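Local coordinates for glycerophosphodiester phosphodiesterase (Cytophaga hutchinsonii ATCC 33406, PDB 3CH0), which is a member of the glycerophosphodiester phosphodiesterase family, whose chains adopt a TIM-barrel fold, at residues A[15-20]-A[26-31]; A[102-107]-A[262-267]; A[122-127]-A[131-136]. All coordinates share one frame; numbering follows the deposited sequence. Where two conformers were deposited one is given.

Overall arrangement
The three contacts lie within one TIM-barrel chain; contacts 2 and 3 reach its sheet. Contact 1 comes first, joining the loop after strand 10-13 to the start of helix 26-35. Contact 2 spans more than half of the sequence, from the loop before helix 117-127 to the end of strand 260-263, a strand paired with 10-13. Between its segments in sequence lies contact 3, where helix 117-127 meets strand 132-137. Centres of contacts 1 and 2 are about 9 Å apart, and both include loops that follow barrel strands, next to bound small molecules. Contact 3, about 12 Å from contact 1 and 20 Å from contact 2, is helix-on-strand packing, its helix also touching helix 26-35.

Contact 1 of 3, residues A[15-20]-A[26-31]; sequences RGCRGL and IAAFTK
Gly16 and Phe29 bring their CA atoms within 4.4 Å of each other where the irregular loop 15-20 passes against the first turns of helix 26-35. The aromatic side chain leaves the helix pointing away from the loop, but its first torsion sets CG anti to the carbonyl carbon (chi1 -61°) and brings CD1 and CE1 back against the Gly16 backbone. There CE1 of Phe29 lies 3.5 Å from Gly16 N, approaching obliquely. Gly16 CA is likewise 3.5 Å from Phe29 CD1, a close fit of backbone to ring. The neighbouring Ala28 points its methyl into the loop, with its CB 3.7 Å from Arg15 O.

Cys17 adds its sulfur against the same methyl. Its SG stands between the backbone N and the carbonyl carbon (chi1 55°), which puts the sulfur 3.4 Å from Ala28 O and 3.8 Å from Lys31 CG. Farther along, Leu20 CD1 meets Lys31 CE at 4.0 Å, the two side chains crossing at about a right angle, so they touch at a single point near their ends.

Arg15 and Arg18 turn away from the helix. Arg18 CZ lies 3.7 Å above the Arg15 guanidinium plane, toward its rim, the two groups being tilted against each other. Glu23 forms a salt bridge with Arg15; of two molecules probably from the crystallisation liquor, citric acid bonds to Arg15 and glycerol to both arginines. Backbone and small side chains of this loop, which follows barrel strand 10-13, thus pack on helix 26-35, while its arginines turn to carboxylates and bound small molecules, an environment that probably offsets the charge of the two neighbouring guanidinium groups.

Contact 2 of 3, residues A[102-107]-A[262-267]; sequences PRFKSQ and ITDYPD. With EDO (1,2-ethanediol), chain P.
Phe104 and Tyr265 both hold CG anti to the carbonyl carbon (chi1 -59° and -63°), and these torsions carry the hydroxyl of Tyr265 to the Phe104 ring. The phenol oxygen does the touching: Tyr265 OH arrives at the edge of the Phe104 ring, near its plane, 3.5 Å from CD1. Asp264 meets the same ring farther round, its OD2 3.5 Å from Phe104 CZ, with the carboxylate and ring planes 73° apart.

Asp264 directly follows barrel strand 260-263, at the C-terminal end of the strand, the end at which TIM barrels carry their active-site loops. Its OD1 is bonded to His14, and its OD2 takes a salt bridge from Arg18 and a hydrogen bond from Asn245, which together hold the carboxylate in place beside the phenylalanine. An ST turn encloses Asp264: Tyr265 N donates to Thr263 OG1.

On the other segment, a type I beta turn runs from Phe104 to Gln107. Water 1 links Tyr265 OH to Arg103 O, lying in the plane of the tyrosine ring, while water 2 joins the same hydroxyl to Ser106 OG. An ethanediol sits over the turn, where Lys105 N donates to its O2 at 2.8 Å and Ser106 N to its O1 at 3.2 Å.

Contact 3 of 3, residues A[122-127]-A[131-136]; sequences ETAEKL and IQYNGE. With EDO (1,2-ethanediol), chain O.
Ile131, just before barrel strand 132-137, packs against the last turns of helix 117-127 in an alpha-to-beta connection of the TIM barrel, where a helix of the outer layer leads by a short turn into the next strand. Its CG2 meets Ala124 CB at 4.1 Å and also lies 3.8 Å from Glu125 OE2, while its CG1 branch, anti to the backbone N, leads away from the helix. Arg170 bonds to the carbonyl oxygen of Ile131.

Gln132 points away from the helix. Its amide grips an ethanediol, probably from the crystallisation liquor, at both ends: NE2 donates to O1 at 2.8 Å and OE1 accepts from O2.

Tyr133 turns back toward the helix, and its hydroxyl reaches between Ala124 and Glu125, lying 3.3 Å from Ala124 CB. Glu125 bends at chi2 (-61°) to bring its carboxylate to the phenol, the two planes inclined by 36°. Arg170 makes a salt bridge to the same carboxylate oxygen, which would probably help keep it anionic. Tyr133 OH donates to Glu125 OE2 at 2.7 Å, on the anti lone pair, with the acceptor in the plane of the ring.

Contact 1 of 3, residues A[15-20]-A[26-31]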
loop_
_atom_site.group_PDB
_atom_site.type_symbol
_atom_site.label_atom_id
_atom_site.label_comp_id
_atom_site.label_asym_id
_atom_site.label_seq_id
_atom_site.Cartn_x
_atom_site.Cartn_y
_atom_site.Cartn_z
ATOM N N ARG A 15 3.274 1.575 3.743
ATOM C CA ARG A 15 4.051 2.607 3.064
ATOM C C ARG A 15 5.507 2.524 3.425
ATOM O O ARG A 15 6.206 3.510 3.591
ATOM C CB ARG A 15 3.474 4.011 3.305
ATOM C CG ARG A 15 1.920 4.080 3.117
ATOM C CD ARG A 15 1.299 5.454 3.221
ATOM N NE ARG A 15 -0.145 5.279 3.345
ATOM C CZ ARG A 15 -0.966 6.212 3.743
ATOM N NH1 ARG A 15 -0.580 7.490 3.831
ATOM N NH2 ARG A 15 -2.213 5.884 3.969
ATOM N N GLY A 16 5.933 1.275 3.525
ATOM C CA GLY A 16 7.301 0.934 3.973
ATOM C C GLY A 16 7.291 0.998 5.485
ATOM O O GLY A 16 7.337 -0.013 6.168
ATOM N N CYS A 17 7.219 2.196 6.048
ATOM C CA CYS A 17 7.125 2.341 7.498
ATOM C C CYS A 17 6.806 3.792 7.849
ATOM O O CYS A 17 7.594 4.485 8.466
ATOM C CB CYS A 17 8.384 1.862 8.253
ATOM S SG CYS A 17 9.908 2.620 7.709
ATOM N N ARG A 18 5.625 4.232 7.488
ATOM C CA ARG A 18 5.218 5.654 7.710
ATOM C C ARG A 18 5.395 6.183 9.120
ATOM O O ARG A 18 5.694 7.370 9.323
ATOM C CB ARG A 18 3.766 5.880 7.267
ATOM C CG ARG A 18 3.179 7.251 7.652
ATOM C CD ARG A 18 1.790 7.432 7.027
ATOM N NE ARG A 18 0.826 6.450 7.520
ATOM C CZ ARG A 18 -0.499 6.608 7.527
ATOM N NH1 ARG A 18 -1.041 7.686 7.005
ATOM N NH2 ARG A 18 -1.268 5.670 8.077
ATOM N N GLY A 19 5.214 5.333 10.120
ATOM C CA GLY A 19 5.405 5.806 11.504
ATOM C C GLY A 19 6.847 6.211 11.790
ATOM O O GLY A 19 7.091 7.016 12.715
ATOM N N LEU A 20 7.803 5.639 11.056
ATOM C CA LEU A 20 9.216 5.824 11.334
ATOM C C LEU A 20 9.902 6.792 10.401
ATOM O O LEU A 20 10.816 7.534 10.797
ATOM C CB LEU A 20 9.932 4.480 11.211
ATOM C CG LEU A 20 9.337 3.324 12.063
ATOM C CD1 LEU A 20 10.133 2.006 11.855
ATOM C CD2 LEU A 20 9.213 3.693 13.550
ATOM N N ILE A 26 12.025 5.460 -0.694
ATOM C CA ILE A 26 13.085 4.445 -0.736
ATOM C C ILE A 26 13.714 4.322 0.664
ATOM O O ILE A 26 13.967 3.216 1.133
ATOM C CB ILE A 26 14.157 4.799 -1.762
ATOM C CG1 ILE A 26 13.602 4.708 -3.195
ATOM C CG2 ILE A 26 15.418 3.899 -1.594
ATOM C CD1 ILE A 26 13.000 3.383 -3.583
ATOM N N ALA A 27 13.869 5.427 1.382
ATOM C CA ALA A 27 14.373 5.305 2.771
ATOM C C ALA A 27 13.455 4.418 3.621
ATOM O O ALA A 27 13.930 3.539 4.337
ATOM C CB ALA A 27 14.552 6.665 3.419
ATOM N N ALA A 28 12.142 4.655 3.558
ATOM C CA ALA A 28 11.215 3.847 4.328
ATOM C C ALA A 28 11.245 2.376 3.933
ATOM O O ALA A 28 11.195 1.473 4.772
ATOM C CB ALA A 28 9.734 4.405 4.210
ATOM N N PHE A 29 11.295 2.125 2.625
ATOM C CA PHE A 29 11.318 0.741 2.174
ATOM C C PHE A 29 12.599 0.050 2.597
ATOM O O PHE A 29 12.573 -1.094 2.987
ATOM C CB PHE A 29 11.126 0.569 0.692
ATOM C CG PHE A 29 9.790 1.101 0.226
ATOM C CD1 PHE A 29 8.634 0.574 0.744
ATOM C CD2 PHE A 29 9.701 2.131 -0.697
ATOM C CE1 PHE A 29 7.398 1.059 0.352
ATOM C CE2 PHE A 29 8.441 2.635 -1.088
ATOM C CZ PHE A 29 7.320 2.080 -0.519
ATOM N N THR A 30 13.705 0.752 2.529
ATOM C CA THR A 30 15.005 0.170 2.940
ATOM C C THR A 30 15.037 -0.141 4.418
ATOM O O THR A 30 15.416 -1.219 4.804
ATOM C CB THR A 30 16.140 1.135 2.594
ATOM O OG1 THR A 30 16.111 1.482 1.192
ATOM C CG2 THR A 30 17.518 0.506 2.954
ATOM N N LYS A 31 14.529 0.776 5.251
ATOM C CA LYS A 31 14.386 0.522 6.675
ATOM C C LYS A 31 13.519 -0.702 6.947
ATOM O O LYS A 31 13.870 -1.541 7.785
ATOM C CB LYS A 31 13.820 1.771 7.362
ATOM C CG LYS A 31 13.439 1.614 8.819
ATOM C CD LYS A 31 14.572 1.461 9.727
ATOM C CE LYS A 31 14.068 1.422 11.172
ATOM N NZ LYS A 31 15.185 1.089 12.105
#

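Contact 2 of 3, residues A[102-107]-A[262-267]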
loop_
_atom_site.group_PDB
_atom_site.type_symbol
_atom_site.label_atom_id
_atom_site.label_comp_id
_atom_site.label_asym_id
_atom_site.label_seq_id
_atom_site.Cartn_x
_atom_site.Cartn_y
_atom_site.Cartn_z
ATOM N N PRO A 102 1.513 15.830 11.010
ATOM C CA PRO A 102 0.758 16.071 12.245
ATOM C C PRO A 102 0.333 14.781 12.959
ATOM O O PRO A 102 0.161 14.767 14.186
ATOM C CB PRO A 102 -0.479 16.844 11.771
ATOM C CG PRO A 102 -0.211 17.319 10.395
ATOM C CD PRO A 102 0.867 16.416 9.822
ATOM N N ARG A 103 0.187 13.678 12.201
ATOM C CA ARG A 103 -0.263 12.425 12.793
ATOM C C ARG A 103 0.823 11.403 13.087
ATOM O O ARG A 103 0.536 10.358 13.687
ATOM C CB ARG A 103 -1.376 11.821 11.923
ATOM C CG ARG A 103 -2.529 12.804 11.641
ATOM C CD ARG A 103 -3.692 12.125 10.986
ATOM N NE ARG A 103 -3.403 11.967 9.556
ATOM C CZ ARG A 103 -3.385 10.825 8.871
ATOM N NH1 ARG A 103 -3.715 9.682 9.437
ATOM N NH2 ARG A 103 -3.092 10.860 7.588
ATOM N N PHE A 104 2.084 11.712 12.704
ATOM C CA PHE A 104 3.238 10.856 12.941
ATOM C C PHE A 104 4.397 11.730 13.382
ATOM O O PHE A 104 5.378 11.915 12.681
ATOM C CB PHE A 104 3.582 10.016 11.689
ATOM C CG PHE A 104 2.433 9.159 11.268
ATOM C CD1 PHE A 104 2.226 7.936 11.919
ATOM C CD2 PHE A 104 1.479 9.614 10.352
ATOM C CE1 PHE A 104 1.144 7.168 11.626
ATOM C CE2 PHE A 104 0.369 8.838 10.104
ATOM C CZ PHE A 104 0.215 7.615 10.753
ATOM N N LYS A 105 4.255 12.257 14.592
ATOM C CA LYS A 105 5.154 13.285 15.053
ATOM C C LYS A 105 6.547 12.740 15.335
ATOM O O LYS A 105 7.507 13.506 15.305
ATOM C CB LYS A 105 4.539 14.020 16.273
ATOM C CG LYS A 105 3.428 14.984 15.892
ATOM C CD LYS A 105 3.810 15.916 14.737
ATOM N N SER A 106 6.698 11.452 15.560
ATOM C CA SER A 106 8.020 10.876 15.755
ATOM C C SER A 106 8.687 10.411 14.445
ATOM O O SER A 106 9.813 9.908 14.440
ATOM C CB SER A 106 7.961 9.743 16.797
ATOM O OG SER A 106 7.642 8.492 16.218
ATOM N N GLN A 107 8.000 10.599 13.316
ATOM C CA GLN A 107 8.606 10.281 12.038
ATOM C C GLN A 107 9.903 11.050 11.836
ATOM O O GLN A 107 9.942 12.271 12.077
ATOM C CB GLN A 107 7.666 10.621 10.900
ATOM C CG GLN A 107 8.075 10.083 9.548
ATOM C CD GLN A 107 7.168 10.599 8.495
ATOM O OE1 GLN A 107 7.332 11.720 7.975
ATOM N NE2 GLN A 107 6.143 9.780 8.184
ATOM N N ILE A 262 -0.944 -5.067 8.577
ATOM C CA ILE A 262 -0.421 -3.878 7.933
ATOM C C ILE A 262 -0.273 -2.817 9.039
ATOM O O ILE A 262 -1.258 -2.408 9.618
ATOM C CB ILE A 262 -1.320 -3.456 6.738
ATOM C CG1 ILE A 262 -1.361 -4.536 5.654
ATOM C CG2 ILE A 262 -0.937 -1.988 6.233
ATOM C CD1 ILE A 262 -2.608 -4.458 4.823
ATOM N N THR A 263 0.952 -2.320 9.188
ATOM C CA THR A 263 1.253 -1.369 10.242
ATOM C C THR A 263 2.233 -0.275 9.861
ATOM O O THR A 263 3.190 -0.520 9.135
ATOM C CB THR A 263 1.853 -2.120 11.477
ATOM O OG1 THR A 263 2.141 -1.190 12.548
ATOM C CG2 THR A 263 3.151 -2.899 11.174
ATOM N N ASP A 264 1.985 0.926 10.387
ATOM C CA ASP A 264 2.929 2.041 10.221
ATOM C C ASP A 264 4.216 1.846 11.029
ATOM O O ASP A 264 5.175 2.565 10.798
ATOM C CB ASP A 264 2.269 3.360 10.643
ATOM C CG ASP A 264 1.233 3.798 9.660
ATOM O OD1 ASP A 264 1.525 3.761 8.432
ATOM O OD2 ASP A 264 0.128 4.186 10.100
ATOM N N TYR A 265 4.162 0.969 12.039
ATOM C CA TYR A 265 5.247 0.727 12.983
ATOM C C TYR A 265 5.695 -0.733 12.976
ATOM O O TYR A 265 5.521 -1.503 13.955
ATOM C CB TYR A 265 4.773 1.167 14.380
ATOM C CG TYR A 265 4.451 2.620 14.514
ATOM C CD1 TYR A 265 5.470 3.552 14.736
ATOM C CD2 TYR A 265 3.177 3.053 14.402
ATOM C CE1 TYR A 265 5.187 4.896 14.884
ATOM C CE2 TYR A 265 2.872 4.398 14.484
ATOM C CZ TYR A 265 3.876 5.307 14.771
ATOM O OH TYR A 265 3.546 6.630 14.862
ATOM N N PRO A 266 6.284 -1.184 11.849
ATOM C CA PRO A 266 6.676 -2.585 11.753
ATOM C C PRO A 266 7.755 -2.965 12.790
ATOM O O PRO A 266 7.882 -4.136 13.123
ATOM C CB PRO A 266 7.118 -2.743 10.310
ATOM C CG PRO A 266 7.562 -1.386 9.881
ATOM C CD PRO A 266 6.575 -0.453 10.602
ATOM N N ASP A 267 8.464 -1.979 13.324
ATOM C CA ASP A 267 9.385 -2.181 14.443
ATOM C C ASP A 267 8.728 -2.842 15.688
ATOM O O ASP A 267 9.419 -3.499 16.499
ATOM C CB ASP A 267 10.088 -0.860 14.808
ATOM C CG ASP A 267 9.140 0.254 15.178
ATOM O OD1 ASP A 267 8.130 0.436 14.503
ATOM O OD2 ASP A 267 9.466 1.036 16.111
HETATM C C1 EDO P . 2.765 9.718 16.643
HETATM O O1 EDO P . 4.124 10.135 16.875
HETATM C C2 EDO P . 1.765 10.817 16.974
HETATM O O2 EDO P . 1.953 11.975 16.142
HETATM O O HOH W 1 1.082 7.631 15.124
HETATM O O HOH W 2 5.497 8.519 14.346
#

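Contact 3 of 3, residues A[122-127]-A[131-136]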
loop_
_atom_site.group_PDB
_atom_site.type_symbol
_atom_site.label_atom_id
_atom_site.label_comp_id
_atom_site.label_asym_id
_atom_site.label_seq_id
_atom_site.Cartn_x
_atom_site.Cartn_y
_atom_site.Cartn_z
ATOM N N GLU A 122 13.821 -2.338 -7.767
ATOM C CA GLU A 122 15.246 -2.595 -8.013
ATOM C C GLU A 122 16.031 -2.462 -6.697
ATOM O O GLU A 122 17.013 -3.179 -6.507
ATOM C CB GLU A 122 15.774 -1.781 -9.215
ATOM C CG GLU A 122 15.187 -2.301 -10.581
ATOM C CD GLU A 122 15.527 -1.417 -11.798
ATOM O OE1 GLU A 122 16.331 -0.478 -11.629
ATOM O OE2 GLU A 122 14.970 -1.647 -12.909
ATOM N N THR A 123 15.579 -1.606 -5.774
ATOM C CA THR A 123 16.153 -1.499 -4.440
ATOM C C THR A 123 15.864 -2.746 -3.613
ATOM O O THR A 123 16.769 -3.332 -2.995
ATOM C CB THR A 123 15.616 -0.233 -3.665
ATOM O OG1 THR A 123 15.994 0.948 -4.372
ATOM C CG2 THR A 123 16.102 -0.173 -2.193
ATOM N N ALA A 124 14.602 -3.141 -3.526
ATOM C CA ALA A 124 14.192 -4.255 -2.731
ATOM C C ALA A 124 14.820 -5.564 -3.240
ATOM O O ALA A 124 15.264 -6.380 -2.444
ATOM C CB ALA A 124 12.657 -4.352 -2.695
ATOM N N GLU A 125 14.786 -5.774 -4.555
ATOM C CA GLU A 125 15.327 -7.003 -5.114
ATOM C C GLU A 125 16.825 -7.120 -4.891
ATOM O O GLU A 125 17.316 -8.244 -4.772
ATOM C CB GLU A 125 15.031 -7.098 -6.604
ATOM C CG GLU A 125 13.547 -7.322 -6.873
ATOM C CD GLU A 125 13.024 -8.613 -6.279
ATOM O OE1 GLU A 125 13.466 -9.705 -6.742
ATOM O OE2 GLU A 125 12.167 -8.602 -5.329
ATOM N N LYS A 126 17.538 -5.996 -4.921
ATOM C CA LYS A 126 19.012 -6.067 -4.642
ATOM C C LYS A 126 19.249 -6.545 -3.210
ATOM O O LYS A 126 20.245 -7.254 -2.919
ATOM C CB LYS A 126 19.654 -4.693 -4.831
ATOM C CG LYS A 126 21.159 -4.666 -4.540
ATOM N N LEU A 127 18.381 -6.154 -2.290
ATOM C CA LEU A 127 18.554 -6.465 -0.885
ATOM C C LEU A 127 18.005 -7.822 -0.507
ATOM O O LEU A 127 18.502 -8.428 0.438
ATOM C CB LEU A 127 17.901 -5.419 -0.013
ATOM C CG LEU A 127 18.584 -4.038 -0.060
ATOM C CD1 LEU A 127 17.757 -2.880 0.616
ATOM C CD2 LEU A 127 19.996 -4.186 0.625
ATOM N N ILE A 131 11.708 -10.989 -0.285
ATOM C CA ILE A 131 10.752 -9.909 0.057
ATOM C C ILE A 131 9.480 -10.045 -0.792
ATOM O O ILE A 131 9.510 -10.374 -1.970
ATOM C CB ILE A 131 11.373 -8.494 -0.110
ATOM C CG1 ILE A 131 10.483 -7.386 0.476
ATOM C CG2 ILE A 131 11.712 -8.210 -1.603
ATOM C CD1 ILE A 131 10.309 -7.445 1.985
ATOM N N GLN A 132 8.349 -9.741 -0.176
ATOM C CA GLN A 132 7.072 -9.690 -0.848
ATOM C C GLN A 132 6.587 -8.232 -0.941
ATOM O O GLN A 132 7.065 -7.343 -0.212
ATOM C CB GLN A 132 6.060 -10.609 -0.133
ATOM C CG GLN A 132 6.418 -12.060 -0.294
ATOM C CD GLN A 132 5.620 -12.996 0.537
ATOM O OE1 GLN A 132 6.092 -13.460 1.584
ATOM N NE2 GLN A 132 4.413 -13.299 0.105
ATOM N N TYR A 133 5.635 -8.005 -1.855
ATOM C CA TYR A 133 5.124 -6.705 -2.184
ATOM C C TYR A 133 3.589 -6.750 -2.093
ATOM O O TYR A 133 2.976 -7.704 -2.555
ATOM C CB TYR A 133 5.494 -6.374 -3.617
ATOM C CG TYR A 133 6.946 -6.370 -3.933
ATOM C CD1 TYR A 133 7.622 -7.557 -4.291
ATOM C CD2 TYR A 133 7.679 -5.201 -3.904
ATOM C CE1 TYR A 133 8.977 -7.537 -4.573
ATOM C CE2 TYR A 133 9.020 -5.152 -4.254
ATOM C CZ TYR A 133 9.687 -6.346 -4.540
ATOM O OH TYR A 133 11.041 -6.240 -4.877
ATOM N N ASN A 134 3.007 -5.664 -1.587
ATOM C CA ASN A 134 1.573 -5.480 -1.603
ATOM C C ASN A 134 1.345 -4.076 -2.108
ATOM O O ASN A 134 1.510 -3.078 -1.360
ATOM C CB ASN A 134 1.023 -5.675 -0.198
ATOM C CG ASN A 134 -0.491 -5.665 -0.164
ATOM O OD1 ASN A 134 -1.130 -5.603 -1.250
ATOM N ND2 ASN A 134 -1.075 -5.574 1.039
ATOM N N GLY A 135 1.016 -3.970 -3.402
ATOM C CA GLY A 135 0.886 -2.684 -4.058
ATOM C C GLY A 135 -0.529 -2.319 -4.369
ATOM O O GLY A 135 -1.232 -3.095 -4.981
ATOM N N GLU A 136 -0.891 -1.094 -3.978
ATOM C CA GLU A 136 -2.282 -0.611 -4.088
ATOM C C GLU A 136 -2.483 0.208 -5.330
ATOM O O GLU A 136 -1.817 1.208 -5.535
ATOM C CB GLU A 136 -2.709 0.191 -2.838
ATOM C CG GLU A 136 -4.221 0.567 -2.862
ATOM C CD GLU A 136 -4.754 1.154 -1.609
ATOM O OE1 GLU A 136 -4.086 1.125 -0.562
ATOM O OE2 GLU A 136 -5.901 1.714 -1.717
HETATM C C1 EDO O . 2.331 -14.605 3.378
HETATM O O1 EDO O . 2.533 -14.242 2.000
HETATM C C2 EDO O . 3.616 -14.526 4.214
HETATM O O2 EDO O . 4.665 -15.312 3.609
#